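Local structure of Rubredoxin\:oxygen oxidoreductase (Desulfovibrio gigas, 1E5D) at residues 74-79 / 99-104. The protein catalyses the four-electron reduction of dioxygen to two water molecules, using a diiron centre in a lactamase-like domain and flavin mononucleotide. Numbering follows the deposited sequence.
Sequences YLVIQH and KIFTSS. With FEO (mu-oxo-diiron), chain D.
The rings of Tyr-74 and Phe-101 make a T-shaped stack, planes at 85°: Phe-101 turns its edge to one face of Tyr-74, CE2 standing 3.3 Å from Tyr-74 CD1, toward the rim. A chi1 of -65° sets Phe-101 CG anti to the carbonyl carbon, beside its own backbone N; Phe-101 CB packs 3.7 Å from Val-76 CG2. The root of Lys-99 lies side by side with Tyr-74, its CB 3.6 Å from Tyr-74 CD1, before its end leads away. On the other sheet face Ile-77 CG1 meets Ile-100 CG2 at 3.9 Å, the two side chains pointing the same way. Between the faces, backbone hydrogen bonds of the parallel pair run from Leu-75 N to Lys-99 O, from Phe-101 N to Leu-75 O and from Ile-77 N to Phe-101 O. Past the last of them a water bridges the strands, donating to Ile-77 O (2.6 Å) and accepting from Ser-103 N (3.0 Å). Ser-103 OG N-caps helix 104-114 through Gly-106 N. Two residues on from Ile-77, His-79 NE2 binds one iron of the mu-oxo-diiron centre at 2.1 Å, the metal-site loop following an inner strand of the sheet as in metallo-beta-lactamase folds. Strands 46-48 and 121-124 flank the pair, and Met-110 of helix 104-114 covers Ile-77 and Ile-100.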
loop_
_atom_site.group_PDB
_atom_site.type_symbol
_atom_site.label_atom_id
_atom_site.label_comp_id
_atom_site.label_asym_id
_atom_site.label_seq_id
_atom_site.Cartn_x
_atom_site.Cartn_y
_atom_site.Cartn_z
ATOM N N TYR A 74 13.785 -7.847 -41.234
ATOM C CA TYR A 74 13.664 -8.703 -40.069
ATOM C C TYR A 74 13.290 -7.928 -38.811
ATOM O O TYR A 74 13.764 -6.822 -38.563
ATOM C CB TYR A 74 14.983 -9.435 -39.809
ATOM C CG TYR A 74 15.317 -10.540 -40.780
ATOM C CD1 TYR A 74 14.329 -11.200 -41.501
ATOM C CD2 TYR A 74 16.641 -10.922 -40.973
ATOM C CE1 TYR A 74 14.663 -12.212 -42.387
ATOM C CE2 TYR A 74 16.979 -11.929 -41.852
ATOM C CZ TYR A 74 15.984 -12.570 -42.558
ATOM O OH TYR A 74 16.319 -13.576 -43.437
ATOM N N LEU A 75 12.434 -8.577 -38.034
ATOM C CA LEU A 75 12.069 -8.066 -36.720
ATOM C C LEU A 75 12.420 -9.130 -35.693
ATOM O O LEU A 75 11.923 -10.250 -35.790
ATOM C CB LEU A 75 10.591 -7.692 -36.652
ATOM C CG LEU A 75 10.158 -6.518 -37.540
ATOM C CD1 LEU A 75 8.651 -6.354 -37.526
ATOM C CD2 LEU A 75 10.852 -5.241 -37.096
ATOM N N VAL A 76 13.283 -8.805 -34.735
ATOM C CA VAL A 76 13.563 -9.813 -33.707
ATOM C C VAL A 76 12.898 -9.406 -32.400
ATOM O O VAL A 76 13.292 -8.412 -31.786
ATOM C CB VAL A 76 15.069 -10.012 -33.489
ATOM C CG1 VAL A 76 15.304 -10.854 -32.243
ATOM C CG2 VAL A 76 15.722 -10.666 -34.699
ATOM N N ILE A 77 11.883 -10.152 -31.966
ATOM C CA ILE A 77 11.217 -9.795 -30.714
ATOM C C ILE A 77 11.656 -10.722 -29.585
ATOM O O ILE A 77 11.301 -11.892 -29.553
ATOM C CB ILE A 77 9.693 -9.829 -30.842
ATOM C CG1 ILE A 77 9.185 -9.153 -32.115
ATOM C CG2 ILE A 77 9.050 -9.199 -29.614
ATOM C CD1 ILE A 77 9.625 -7.699 -32.180
ATOM N N GLN A 78 12.435 -10.110 -28.698
ATOM C CA GLN A 78 13.140 -10.788 -27.630
ATOM C C GLN A 78 12.360 -10.851 -26.329
ATOM O O GLN A 78 12.784 -11.577 -25.427
ATOM C CB GLN A 78 14.474 -10.089 -27.339
ATOM C CG GLN A 78 15.168 -9.575 -28.597
ATOM C CD GLN A 78 16.660 -9.439 -28.343
ATOM O OE1 GLN A 78 17.381 -10.434 -28.430
ATOM N NE2 GLN A 78 17.099 -8.230 -28.019
ATOM N N HIS A 79 11.267 -10.112 -26.238
ATOM C CA HIS A 79 10.518 -10.067 -24.959
ATOM C C HIS A 79 9.131 -9.572 -25.324
ATOM O O HIS A 79 9.043 -8.657 -26.159
ATOM C CB HIS A 79 11.312 -9.224 -23.987
ATOM C CG HIS A 79 10.821 -8.905 -22.623
ATOM N ND1 HIS A 79 10.055 -9.751 -21.859
ATOM C CD2 HIS A 79 10.997 -7.792 -21.852
ATOM C CE1 HIS A 79 9.776 -9.188 -20.699
ATOM N NE2 HIS A 79 10.341 -7.985 -20.668
ATOM N N LYS A 99 10.343 -11.407 -42.042
ATOM C CA LYS A 99 10.294 -12.364 -40.942
ATOM C C LYS A 99 10.368 -11.694 -39.581
ATOM O O LYS A 99 11.070 -10.728 -39.315
ATOM C CB LYS A 99 11.433 -13.381 -41.091
ATOM C CG LYS A 99 11.003 -14.680 -41.748
ATOM C CD LYS A 99 12.125 -15.285 -42.573
ATOM C CE LYS A 99 11.975 -16.799 -42.650
ATOM N NZ LYS A 99 10.629 -17.234 -42.176
ATOM N N ILE A 100 9.581 -12.279 -38.683
ATOM C CA ILE A 100 9.590 -11.870 -37.294
ATOM C C ILE A 100 10.240 -12.979 -36.478
ATOM O O ILE A 100 9.669 -14.073 -36.429
ATOM C CB ILE A 100 8.181 -11.611 -36.745
ATOM C CG1 ILE A 100 7.422 -10.495 -37.463
ATOM C CG2 ILE A 100 8.251 -11.337 -35.247
ATOM C CD1 ILE A 100 5.958 -10.399 -37.094
ATOM N N PHE A 101 11.387 -12.683 -35.888
ATOM C CA PHE A 101 12.063 -13.675 -35.061
ATOM C C PHE A 101 11.762 -13.497 -33.575
ATOM O O PHE A 101 11.929 -12.401 -33.043
ATOM C CB PHE A 101 13.577 -13.617 -35.294
ATOM C CG PHE A 101 13.931 -14.009 -36.723
ATOM C CD1 PHE A 101 14.035 -15.341 -37.072
ATOM C CD2 PHE A 101 14.143 -13.034 -37.681
ATOM C CE1 PHE A 101 14.350 -15.699 -38.366
ATOM C CE2 PHE A 101 14.469 -13.383 -38.973
ATOM C CZ PHE A 101 14.572 -14.716 -39.306
ATOM N N THR A 102 11.334 -14.583 -32.941
ATOM C CA THR A 102 11.063 -14.597 -31.515
ATOM C C THR A 102 11.369 -15.968 -30.922
ATOM O O THR A 102 11.492 -16.981 -31.608
ATOM C CB THR A 102 9.603 -14.211 -31.205
ATOM O OG1 THR A 102 9.488 -13.932 -29.805
ATOM C CG2 THR A 102 8.659 -15.362 -31.500
ATOM N N SER A 103 11.512 -15.999 -29.594
ATOM C CA SER A 103 11.776 -17.284 -28.956
ATOM C C SER A 103 10.527 -18.151 -29.035
ATOM O O SER A 103 9.419 -17.711 -29.348
ATOM C CB SER A 103 12.201 -17.104 -27.504
ATOM O OG SER A 103 11.089 -16.750 -26.694
ATOM N N SER A 104 10.709 -19.436 -28.735
ATOM C CA SER A 104 9.537 -20.314 -28.784
ATOM C C SER A 104 8.528 -19.867 -27.737
ATOM O O SER A 104 7.332 -19.745 -27.993
ATOM C CB SER A 104 9.971 -21.760 -28.580
ATOM O OG SER A 104 9.277 -22.346 -27.495
HETATM FE FE1 FEO D . 11.386 -3.615 -20.285
HETATM FE FE2 FEO D . 10.290 -6.556 -19.082
HETATM O O FEO D . 10.078 -4.767 -20.438
HETATM O O HOH W 1 10.989 -13.741 -27.690
HETATM O O HOH W 2 11.564 -3.678 -22.709
#